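Local coordinates for EGF family domain-containing protein (Toxoplasma gondii, PDB 4Z80), which binds a peptide of the rhoptry neck protein RON2L1 and probably helps form the moving junction through which the parasite enters host cells, at residues A13-M16 with D17-N20; M281-M284 with S285-E288; M321-A324 with A325-N328; Y331-S334 with H335-P338; N375-A378 with E379-G382. All blocks are in the same frame, centred on the assembly; numbering follows the deposited sequence.

Interaction 1: A13-M16 with D17-N20; sequences ATYM and DRFN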
loop_
_atom_site.group_PDB
_atom_site.type_symbol
_atom_site.label_atom_id
_atom_site.label_comp_id
_atom_site.label_asym_id
_atom_site.label_seq_id
_atom_site.Cartn_x
_atom_site.Cartn_y
_atom_site.Cartn_z
ATOM N N ALA A 13 -2.730 0.203 29.930
ATOM C CA ALA A 13 -2.382 -0.985 29.148
ATOM C C ALA A 13 -3.167 -1.022 27.838
ATOM O O ALA A 13 -2.618 -1.344 26.780
ATOM C CB ALA A 13 -2.638 -2.251 29.960
ATOM N N THR A 14 -4.449 -0.679 27.894
ATOM C CA THR A 14 -5.285 -0.666 26.694
ATOM C C THR A 14 -4.754 0.336 25.673
ATOM O O THR A 14 -4.691 0.035 24.480
ATOM C CB THR A 14 -6.746 -0.335 27.044
ATOM O OG1 THR A 14 -7.301 -1.421 27.794
ATOM C CG2 THR A 14 -7.591 -0.114 25.796
ATOM N N TYR A 15 -4.363 1.517 26.141
ATOM C CA TYR A 15 -3.805 2.535 25.261
ATOM C C TYR A 15 -2.461 2.084 24.683
ATOM O O TYR A 15 -2.234 2.190 23.477
ATOM C CB TYR A 15 -3.640 3.873 26.000
ATOM C CG TYR A 15 -2.849 4.899 25.205
ATOM C CD1 TYR A 15 -3.425 5.580 24.144
ATOM C CD2 TYR A 15 -1.521 5.163 25.507
ATOM C CE1 TYR A 15 -2.692 6.509 23.399
ATOM C CE2 TYR A 15 -0.786 6.089 24.777
ATOM C CZ TYR A 15 -1.375 6.751 23.725
ATOM O OH TYR A 15 -0.624 7.667 23.014
ATOM N N MET A 16 -1.575 1.579 25.535
ATOM C CA MET A 16 -0.215 1.248 25.104
ATOM C C MET A 16 -0.169 0.054 24.159
ATOM O O MET A 16 0.835 -0.149 23.476
ATOM C CB MET A 16 0.680 0.987 26.319
ATOM C CG MET A 16 1.025 2.254 27.097
ATOM S SD MET A 16 1.941 3.474 26.161
ATOM C CE MET A 16 3.484 2.604 25.849
ATOM N N ASP A 17 -1.257 -0.710 24.104
ATOM C CA ASP A 17 -1.393 -1.827 23.167
ATOM C C ASP A 17 -1.147 -1.374 21.726
ATOM O O ASP A 17 -0.667 -2.155 20.901
ATOM C CB ASP A 17 -2.788 -2.449 23.327
ATOM C CG ASP A 17 -3.041 -3.634 22.411
ATOM O OD1 ASP A 17 -2.156 -4.498 22.250
ATOM O OD2 ASP A 17 -4.167 -3.707 21.877
ATOM N N ARG A 18 -1.425 -0.104 21.422
ATOM C CA ARG A 18 -1.283 0.382 20.051
ATOM C C ARG A 18 0.190 0.434 19.621
ATOM O O ARG A 18 0.479 0.599 18.432
ATOM C CB ARG A 18 -1.943 1.764 19.879
ATOM C CG ARG A 18 -1.192 2.933 20.519
ATOM C CD ARG A 18 -2.059 4.202 20.585
ATOM N NE ARG A 18 -3.349 3.894 21.193
ATOM C CZ ARG A 18 -4.463 4.601 21.014
ATOM N NH1 ARG A 18 -4.460 5.687 20.253
ATOM N NH2 ARG A 18 -5.584 4.213 21.601
ATOM N N PHE A 19 1.108 0.280 20.572
ATOM C CA PHE A 19 2.541 0.329 20.270
ATOM C C PHE A 19 3.160 -1.068 20.251
ATOM O O PHE A 19 4.370 -1.201 20.047
ATOM C CB PHE A 19 3.271 1.234 21.275
ATOM C CG PHE A 19 2.765 2.652 21.270
ATOM C CD1 PHE A 19 2.975 3.471 20.178
ATOM C CD2 PHE A 19 2.044 3.143 22.344
ATOM C CE1 PHE A 19 2.487 4.779 20.161
ATOM C CE2 PHE A 19 1.560 4.443 22.331
ATOM C CZ PHE A 19 1.784 5.252 21.239
ATOM N N ASN A 20 2.341 -2.109 20.415
ATOM C CA ASN A 20 2.855 -3.484 20.403
ATOM C C ASN A 20 2.909 -4.021 18.978
ATOM O O ASN A 20 2.066 -4.813 18.545
ATOM C CB ASN A 20 2.016 -4.406 21.287
ATOM C CG ASN A 20 2.688 -5.736 21.526
ATOM O OD1 ASN A 20 3.645 -6.078 20.835
ATOM N ND2 ASN A 20 2.200 -6.491 22.500
HETATM O O HOH W 1 -5.272 1.360 22.174
HETATM O O HOH W 2 -6.112 -2.083 23.068
#
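Y15 O accepts two hydrogen bonds from R18 where helix 8-16 gives way to the 3-10 segment 17-19. The backbone N of R18 reaches Y15 O over 3.2 Å from well above the carbonyl plane, and R18 NE reaches the same oxygen over 3.1 Å much nearer that plane. A bend at chi3 (51°) folds the arginine back far enough to do this. F19 N bonds to M16 O at 2.9 Å, while the i to i+4 bond from D17 N to A13 O is weak.

Two waters extend the polar network from T14 O, one to R18 NH2 and one to D17 OD2; D17 OD2 also forms a salt bridge with K343.

Among flat groups, the guanidinium of R18 lays one face over Y15 CD1, 3.4 Å from R18 CZ, with the two planes 33° apart. F19 turns its edge toward the tyrosine ring in an offset edge-to-face pair, centroids 5.7 Å apart. A Met-aromatic contact adds M16, whose SD sits obliquely 4.9 Å from the F19 ring centroid.

Beyond the turn, Y15 OH bonds to D461 N and the F19 ring meets W355. R18 thus supplies both a backbone and a side-chain donor to the carbonyl of Y15 as the helix ends, while its guanidinium stacks on the Y15 ring.

Interaction 2: M281-M284 with S285-E288; sequences MFDM and STGE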
loop_
_atom_site.group_PDB
_atom_site.type_symbol
_atom_site.label_atom_id
_atom_site.label_comp_id
_atom_site.label_asym_id
_atom_site.label_seq_id
_atom_site.Cartn_x
_atom_site.Cartn_y
_atom_site.Cartn_z
ATOM N N MET A 281 -0.724 3.545 -1.706
ATOM C CA MET A 281 -0.226 4.752 -1.064
ATOM C C MET A 281 -1.381 5.700 -0.760
ATOM O O MET A 281 -2.159 6.022 -1.652
ATOM C CB MET A 281 0.777 5.460 -1.966
ATOM C CG MET A 281 2.030 4.665 -2.277
ATOM S SD MET A 281 2.989 4.218 -0.808
ATOM C CE MET A 281 3.263 5.831 -0.093
ATOM N N PHE A 282 -1.489 6.134 0.489
ATOM C CA PHE A 282 -2.446 7.165 0.872
ATOM C C PHE A 282 -1.712 8.449 1.204
ATOM O O PHE A 282 -0.686 8.427 1.876
ATOM C CB PHE A 282 -3.278 6.702 2.061
ATOM C CG PHE A 282 -4.386 7.648 2.429
ATOM C CD1 PHE A 282 -5.494 7.779 1.610
ATOM C CD2 PHE A 282 -4.326 8.387 3.599
ATOM C CE1 PHE A 282 -6.523 8.644 1.942
ATOM C CE2 PHE A 282 -5.359 9.258 3.941
ATOM C CZ PHE A 282 -6.456 9.381 3.108
ATOM N N ASP A 283 -2.232 9.568 0.705
ATOM C CA ASP A 283 -1.679 10.883 0.989
ATOM C C ASP A 283 -2.584 11.590 2.007
ATOM O O ASP A 283 -3.722 11.950 1.687
ATOM C CB ASP A 283 -1.554 11.675 -0.313
ATOM C CG ASP A 283 -0.798 12.983 -0.149
ATOM O OD1 ASP A 283 -0.873 13.606 0.929
ATOM O OD2 ASP A 283 -0.129 13.401 -1.120
ATOM N N MET A 284 -2.081 11.763 3.230
ATOM C CA MET A 284 -2.867 12.346 4.323
ATOM C C MET A 284 -3.278 13.777 4.030
ATOM O O MET A 284 -4.279 14.255 4.564
ATOM C CB MET A 284 -2.080 12.328 5.638
ATOM C CG MET A 284 -1.686 10.956 6.150
ATOM S SD MET A 284 -3.045 9.967 6.795
ATOM C CE MET A 284 -3.497 10.926 8.242
ATOM N N SER A 285 -2.503 14.472 3.205
ATOM C CA SER A 285 -2.761 15.889 2.984
ATOM C C SER A 285 -3.810 16.104 1.888
ATOM O O SER A 285 -4.603 17.040 1.979
ATOM C CB SER A 285 -1.464 16.624 2.645
ATOM O OG SER A 285 -0.949 16.226 1.393
ATOM N N THR A 286 -3.839 15.233 0.882
ATOM C CA THR A 286 -4.742 15.417 -0.259
ATOM C C THR A 286 -5.906 14.429 -0.287
ATOM O O THR A 286 -6.885 14.636 -1.013
ATOM C CB THR A 286 -3.989 15.289 -1.584
ATOM O OG1 THR A 286 -3.544 13.933 -1.752
ATOM C CG2 THR A 286 -2.792 16.231 -1.619
ATOM N N GLY A 287 -5.796 13.350 0.481
ATOM C CA GLY A 287 -6.782 12.289 0.463
ATOM C C GLY A 287 -6.642 11.326 -0.707
ATOM O O GLY A 287 -7.464 10.425 -0.867
ATOM N N GLU A 288 -5.602 11.475 -1.518
ATOM C CA GLU A 288 -5.446 10.582 -2.655
ATOM C C GLU A 288 -5.084 9.159 -2.221
ATOM O O GLU A 288 -4.161 8.956 -1.418
ATOM C CB GLU A 288 -4.393 11.107 -3.628
ATOM C CG GLU A 288 -4.237 10.200 -4.840
ATOM C CD GLU A 288 -3.435 10.824 -5.957
ATOM O OE1 GLU A 288 -2.708 11.807 -5.698
ATOM O OE2 GLU A 288 -3.537 10.332 -7.096
#
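D283 OD1 is gripped by S285 through two donors: the hydroxyl OG at 2.7 Å and the backbone N at 2.9 Å. The hydroxyl comes from the syn side of the carboxylate and the amide from the anti side, both somewhat out of its plane. T286 N adds a weak third bond, and N328 ND2, from just before the neighbouring strand 329-332, donates another. The aspartate can serve here because its CG stands opposite the backbone N (chi1 -171°), which swings the carboxylate forward over the turn, while S285 OG folds back between its own N and carbonyl carbon (chi1 67°) to meet it. The carboxylate bond to S285 N makes this an Asx turn.

The wider arrangement is the tight end of a beta-hairpin, in which residues 284-288 connect strand 280-283 to strand 289-291. D283 N donates to E288 O at 2.9 Å in the carbonyl plane, and G287 N returns to D283 O at 2.8 Å, almost in line with the C=O bond. The positive phi of G287 (80°) completes the turn, bringing E288 back alongside D283. An ST turn follows inside the loop, with E288 N bonding to T286 OG1 at 3.2 Å; that hydroxyl also packs against the D283 carboxylate, 3.3 Å from D283 CG.

On the buried side, the F282 ring lies obliquely to the loop backbone, its CE1 3.5 Å from G287 O. The same phenylalanine touches C255, whose disulfide partner C289 directly follows E288. E288 OE2 itself leaves the turn to bond with H217 and K214.

Interaction 3: M321-A324 with A325-N328; sequences MKTA and ASSN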
loop_
_atom_site.group_PDB
_atom_site.type_symbol
_atom_site.label_atom_id
_atom_site.label_comp_id
_atom_site.label_asym_id
_atom_site.label_seq_id
_atom_site.Cartn_x
_atom_site.Cartn_y
_atom_site.Cartn_z
ATOM N N MET A 321 11.814 3.927 1.852
ATOM C CA MET A 321 12.477 5.064 2.468
ATOM C C MET A 321 11.477 5.912 3.222
ATOM O O MET A 321 10.319 6.027 2.818
ATOM C CB MET A 321 13.183 5.948 1.433
ATOM C CG MET A 321 14.422 5.356 0.802
ATOM S SD MET A 321 15.187 6.521 -0.351
ATOM C CE MET A 321 15.718 7.823 0.745
ATOM N N LYS A 322 11.935 6.502 4.317
ATOM C CA LYS A 322 11.205 7.562 5.004
ATOM C C LYS A 322 12.079 8.791 5.100
ATOM O O LYS A 322 13.269 8.682 5.377
ATOM C CB LYS A 322 10.793 7.141 6.409
ATOM C CG LYS A 322 9.896 5.933 6.461
ATOM C CD LYS A 322 9.353 5.665 7.856
ATOM C CE LYS A 322 8.461 4.464 7.855
ATOM N NZ LYS A 322 7.873 4.207 9.198
ATOM N N THR A 323 11.479 9.962 4.905
ATOM C CA THR A 323 12.166 11.232 5.111
ATOM C C THR A 323 11.194 12.158 5.814
ATOM O O THR A 323 10.000 11.877 5.855
ATOM C CB THR A 323 12.618 11.877 3.795
ATOM O OG1 THR A 323 11.465 12.169 2.995
ATOM C CG2 THR A 323 13.545 10.956 3.044
ATOM N N ALA A 324 11.685 13.268 6.359
ATOM C CA ALA A 324 10.775 14.221 6.968
ATOM C C ALA A 324 9.690 14.606 5.961
ATOM O O ALA A 324 8.502 14.661 6.293
ATOM C CB ALA A 324 11.519 15.447 7.450
ATOM N N ALA A 325 10.102 14.839 4.719
ATOM C CA ALA A 325 9.187 15.298 3.678
ATOM C C ALA A 325 8.164 14.237 3.252
ATOM O O ALA A 325 7.123 14.580 2.701
ATOM C CB ALA A 325 9.972 15.768 2.470
ATOM N N SER A 326 8.441 12.959 3.500
ATOM C CA SER A 326 7.492 11.909 3.122
ATOM C C SER A 326 6.423 11.659 4.197
ATOM O O SER A 326 5.647 10.723 4.076
ATOM C CB SER A 326 8.237 10.599 2.808
ATOM O OG SER A 326 8.693 9.935 3.968
ATOM N N SER A 327 6.364 12.502 5.227
ATOM C CA SER A 327 5.518 12.220 6.382
ATOM C C SER A 327 4.021 12.334 6.128
ATOM O O SER A 327 3.229 11.980 6.998
ATOM C CB SER A 327 5.887 13.132 7.543
ATOM O OG SER A 327 7.217 12.891 7.965
ATOM N N ASN A 328 3.636 12.822 4.956
ATOM C CA ASN A 328 2.235 12.839 4.558
ATOM C C ASN A 328 1.795 11.538 3.885
ATOM O O ASN A 328 0.603 11.295 3.708
ATOM C CB ASN A 328 1.976 14.009 3.612
ATOM C CG ASN A 328 2.856 13.960 2.358
ATOM O OD1 ASN A 328 4.072 13.726 2.431
ATOM N ND2 ASN A 328 2.239 14.175 1.198
HETATM O O HOH W 3 8.271 10.271 7.293
#
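A325 sets its methyl beside the side chain of T323, with A325 CB 3.9 Å from T323 OG1, within the first turn of the connection between strands 318-321 and 329-332.

S326 comes next and bonds to T323 through both its backbone N and its hydroxyl. Its backbone N donates to T323 O at 3.0 Å, approaching from far above the carbonyl plane, and makes a weak second bond to T323 OG1. In return T323 N donates to S326 OG at 2.9 Å in an almost perfectly straight bond (177°). This exchange depends on the hydroxyls of both residues standing between backbone N and carbonyl carbon, chi1 62° for T323 and 75° for S326, so that each hydroxyl faces the other residue's backbone N. S326 OG has a further partner in G99 O, which links the turn to the chain just before strand 101-104.

The backbone here forms two overlapping type I beta turns, the first closed by the bond from S326 N to T323 O and the second starting at A324. A324 O, the acceptor of the second turn, is held by S327 twice: by its N at 3.2 Å and by its OG at 2.8 Å, both arriving from the same face of the carbonyl plane. A water then joins S327 OG to T323 O, donating to each at 2.9 and 2.8 Å, and so bridges the hydroxyl back to the start of the first turn. S327 O accepts from R347 NH1, while T323 packs on helix 378-387 through E379 and Q383.

Interaction 4: Y331-S334 with H335-P338; sequences YVTS and HTRP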
loop_
_atom_site.group_PDB
_atom_site.type_symbol
_atom_site.label_atom_id
_atom_site.label_comp_id
_atom_site.label_asym_id
_atom_site.label_seq_id
_atom_site.Cartn_x
_atom_site.Cartn_y
_atom_site.Cartn_z
ATOM N N TYR A 331 2.081 3.931 3.477
ATOM C CA TYR A 331 2.087 2.657 2.780
ATOM C C TYR A 331 1.070 1.742 3.450
ATOM O O TYR A 331 1.179 1.433 4.627
ATOM C CB TYR A 331 3.494 2.033 2.794
ATOM C CG TYR A 331 3.641 0.788 1.933
ATOM C CD1 TYR A 331 3.365 -0.476 2.448
ATOM C CD2 TYR A 331 4.050 0.879 0.608
ATOM C CE1 TYR A 331 3.497 -1.618 1.659
ATOM C CE2 TYR A 331 4.182 -0.254 -0.183
ATOM C CZ TYR A 331 3.901 -1.494 0.346
ATOM O OH TYR A 331 4.025 -2.617 -0.455
ATOM N N VAL A 332 0.076 1.327 2.674
ATOM C CA VAL A 332 -1.086 0.613 3.172
ATOM C C VAL A 332 -1.220 -0.722 2.461
ATOM O O VAL A 332 -1.296 -0.752 1.241
ATOM C CB VAL A 332 -2.360 1.453 2.923
ATOM C CG1 VAL A 332 -3.606 0.710 3.322
ATOM C CG2 VAL A 332 -2.254 2.788 3.662
ATOM N N THR A 333 -1.267 -1.825 3.197
ATOM C CA THR A 333 -1.533 -3.103 2.550
ATOM C C THR A 333 -3.036 -3.345 2.414
ATOM O O THR A 333 -3.861 -2.717 3.088
ATOM C CB THR A 333 -0.888 -4.281 3.299
ATOM O OG1 THR A 333 -1.599 -4.551 4.512
ATOM C CG2 THR A 333 0.575 -3.986 3.610
ATOM N N SER A 334 -3.377 -4.261 1.527
ATOM C CA SER A 334 -4.769 -4.582 1.245
ATOM C C SER A 334 -5.454 -5.108 2.497
ATOM O O SER A 334 -6.665 -4.951 2.671
ATOM C CB SER A 334 -4.837 -5.606 0.110
ATOM O OG SER A 334 -6.152 -5.760 -0.403
ATOM N N HIS A 335 -4.668 -5.719 3.376
ATOM C CA HIS A 335 -5.179 -6.321 4.598
ATOM C C HIS A 335 -4.831 -5.462 5.817
ATOM O O HIS A 335 -4.187 -5.911 6.763
ATOM C CB HIS A 335 -4.626 -7.740 4.741
ATOM C CG HIS A 335 -5.095 -8.684 3.672
ATOM N ND1 HIS A 335 -4.294 -9.088 2.624
ATOM C CD2 HIS A 335 -6.283 -9.313 3.500
ATOM C CE1 HIS A 335 -4.971 -9.922 1.852
ATOM N NE2 HIS A 335 -6.183 -10.071 2.360
ATOM N N THR A 336 -5.270 -4.213 5.781
ATOM C CA THR A 336 -5.109 -3.308 6.904
ATOM C C THR A 336 -6.197 -3.594 7.941
ATOM O O THR A 336 -7.356 -3.800 7.573
ATOM C CB THR A 336 -5.179 -1.853 6.424
ATOM O OG1 THR A 336 -4.056 -1.585 5.567
ATOM C CG2 THR A 336 -5.160 -0.872 7.584
ATOM N N ARG A 337 -5.842 -3.606 9.222
ATOM C CA ARG A 337 -6.808 -3.956 10.261
ATOM C C ARG A 337 -7.695 -2.738 10.559
ATOM O O ARG A 337 -7.219 -1.607 10.620
ATOM C CB ARG A 337 -6.108 -4.487 11.526
ATOM C CG ARG A 337 -5.060 -3.579 12.190
ATOM C CD ARG A 337 -4.331 -4.321 13.314
ATOM N NE ARG A 337 -5.287 -4.873 14.278
ATOM C CZ ARG A 337 -5.078 -5.927 15.060
ATOM N NH1 ARG A 337 -3.926 -6.589 15.042
ATOM N NH2 ARG A 337 -6.040 -6.323 15.879
ATOM N N PRO A 338 -9.005 -2.973 10.699
ATOM C CA PRO A 338 -9.961 -1.869 10.820
ATOM C C PRO A 338 -9.903 -1.183 12.179
ATOM O O PRO A 338 -10.449 -0.085 12.341
ATOM C CB PRO A 338 -11.313 -2.560 10.601
ATOM C CG PRO A 338 -11.097 -3.955 11.003
ATOM C CD PRO A 338 -9.677 -4.278 10.617
HETATM O O HOH W 4 -1.312 -1.516 6.081
#
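Past the end of strand 329-332 the chain bends sharply at H335, where T336 N makes only a weak bond to S334 O, 3.5 Å away, and the backbone folds much like an inverse gamma turn. The firmer link comes from a side chain: T336 OG1 donates to T333 O at 2.7 Å, tilted 21° from the carbonyl plane. A chi1 of -65° turns this hydroxyl back toward the strand while CG2 stands anti to the backbone N. T336 OG1 also lies tight against V332 CG1, at 3.2 Å, where the two side chains cross at about a right angle.

A water completes the link, accepting from T333 N at 2.9 Å and donating to T336 OG1 at 2.8 Å, so the threonine hydroxyl bonds as both donor and acceptor. This buried bend leads out of the four-stranded antiparallel sheet toward helix 340-343, and V332 and T336 both pack on S256 of helix 252-262.

The imidazole of H335 reaches beyond the bend, with NE2 bonded to E177 and the ring meeting W30. The hydroxyls of T333 and S334 likewise bond outside the bend, to G93 O and S259 OG respectively.

Interaction 5: N375-A378 with E379-G382; sequences NATA and EQCG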
loop_
_atom_site.group_PDB
_atom_site.type_symbol
_atom_site.label_atom_id
_atom_site.label_comp_id
_atom_site.label_asym_id
_atom_site.label_seq_id
_atom_site.Cartn_x
_atom_site.Cartn_y
_atom_site.Cartn_z
ATOM N N ASN A 375 25.511 11.014 17.980
ATOM C CA ASN A 375 25.587 12.186 17.110
ATOM C C ASN A 375 24.659 12.112 15.897
ATOM O O ASN A 375 25.039 12.463 14.785
ATOM C CB ASN A 375 27.023 12.401 16.630
ATOM C CG ASN A 375 27.224 13.769 15.999
ATOM O OD1 ASN A 375 26.575 14.740 16.379
ATOM N ND2 ASN A 375 28.110 13.844 15.015
ATOM N N ALA A 376 23.434 11.658 16.127
ATOM C CA ALA A 376 22.430 11.556 15.079
ATOM C C ALA A 376 21.420 12.679 15.223
ATOM O O ALA A 376 21.302 13.267 16.296
ATOM C CB ALA A 376 21.726 10.213 15.148
ATOM N N THR A 377 20.709 12.974 14.143
ATOM C CA THR A 377 19.535 13.835 14.228
ATOM C C THR A 377 18.325 12.981 14.589
ATOM O O THR A 377 18.368 11.754 14.500
ATOM C CB THR A 377 19.238 14.565 12.914
ATOM O OG1 THR A 377 18.911 13.604 11.905
ATOM C CG2 THR A 377 20.431 15.415 12.452
ATOM N N ALA A 378 17.229 13.626 14.973
ATOM C CA ALA A 378 16.028 12.882 15.323
ATOM C C ALA A 378 15.466 12.168 14.093
ATOM O O ALA A 378 15.007 11.033 14.181
ATOM C CB ALA A 378 14.988 13.804 15.923
ATOM N N GLU A 379 15.501 12.836 12.948
ATOM C CA GLU A 379 15.063 12.214 11.700
ATOM C C GLU A 379 15.885 10.958 11.402
ATOM O O GLU A 379 15.327 9.924 11.027
ATOM C CB GLU A 379 15.167 13.199 10.538
ATOM C CG GLU A 379 14.733 12.614 9.201
ATOM C CD GLU A 379 14.844 13.616 8.070
ATOM O OE1 GLU A 379 15.312 14.750 8.320
ATOM O OE2 GLU A 379 14.464 13.281 6.931
ATOM N N GLN A 380 17.204 11.050 11.555
ATOM C CA GLN A 380 18.077 9.885 11.367
ATOM C C GLN A 380 17.727 8.744 12.317
ATOM O O GLN A 380 17.782 7.574 11.939
ATOM C CB GLN A 380 19.545 10.275 11.548
ATOM C CG GLN A 380 20.095 11.076 10.385
ATOM C CD GLN A 380 21.526 11.512 10.609
ATOM O OE1 GLN A 380 21.977 11.634 11.746
ATOM N NE2 GLN A 380 22.253 11.735 9.524
ATOM N N CYS A 381 17.386 9.078 13.556
ATOM C CA CYS A 381 16.944 8.088 14.526
ATOM C C CYS A 381 15.732 7.315 14.018
ATOM O O CYS A 381 15.710 6.085 14.039
ATOM C CB CYS A 381 16.609 8.779 15.846
ATOM S SG CYS A 381 16.209 7.699 17.203
ATOM N N GLY A 382 14.722 8.037 13.544
ATOM C CA GLY A 382 13.537 7.389 13.026
ATOM C C GLY A 382 13.815 6.581 11.768
ATOM O O GLY A 382 13.258 5.498 11.582
HETATM O O HOH W 5 18.575 14.645 9.458
#
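A chi1 of 64° tucks T377 OG1 between its own backbone N and carbonyl carbon, leaning over the first turn of helix 378-387; Q380, with chi1 -74° and the chain extended beyond CG, runs back to T377, so that OE1 comes up beside T377 N. The two residues thereby exchange bonds in a capping box. Q380 N donates to T377 OG1 at 3.1 Å, and T377 N donates to Q380 OE1 at 3.0 Å, both nearly straight, although the second donor lies 34° out of the amide carbonyl plane. The aliphatic part of the glutamine also passes close over the hydroxyl, with Q380 CG 3.2 Å from T377 OG1.

Regular helical bonds start at once: C381 N to T377 O at 3.0 Å and G382 N to A378 O at 3.1 Å. A water lies 2.7 Å from T377 OG1 and makes a weak bond to E379 OE1. E379 OE2 accepts a hydrogen bond from A324 N.

Just before the cap, N375 and A376 face G425 in a G1 beta bulge at the edge of the sheet, and the methyl of A376 lies 3.7 Å from Q380 OE1. C381 packs on strands 405-410 and 424-430 and is joined by a disulfide to C427 on the latter, so helix and sheet are covalently linked one turn after the cap. The chemistry implies a well-defined helix start: side-chain acceptors take up amides that the backbone leaves without helical partners, and the disulfide fixes that start against the sheet.

Interaction 4 is wholly buried near the middle of the chain, whereas the other four mix buried and exposed residues, and interactions 1 and 5 lie farthest from the centre. Interactions 2 and 4 leave neighbouring strands, 280-283 and 329-332, of one antiparallel sheet and touch where M281 packs on Y331. Interaction 3 adjoins the latter strand in sequence; it binds interaction 2 through N328 and interaction 5 through A324 and E379, so it stands between the two. Interaction 1 touches none of them. Aromatic and sulfur packing matter chiefly in interaction 1, at a helix end, while hydroxyl, carboxylate or amide side chains bonding to backbone dominate the turns and the helix start.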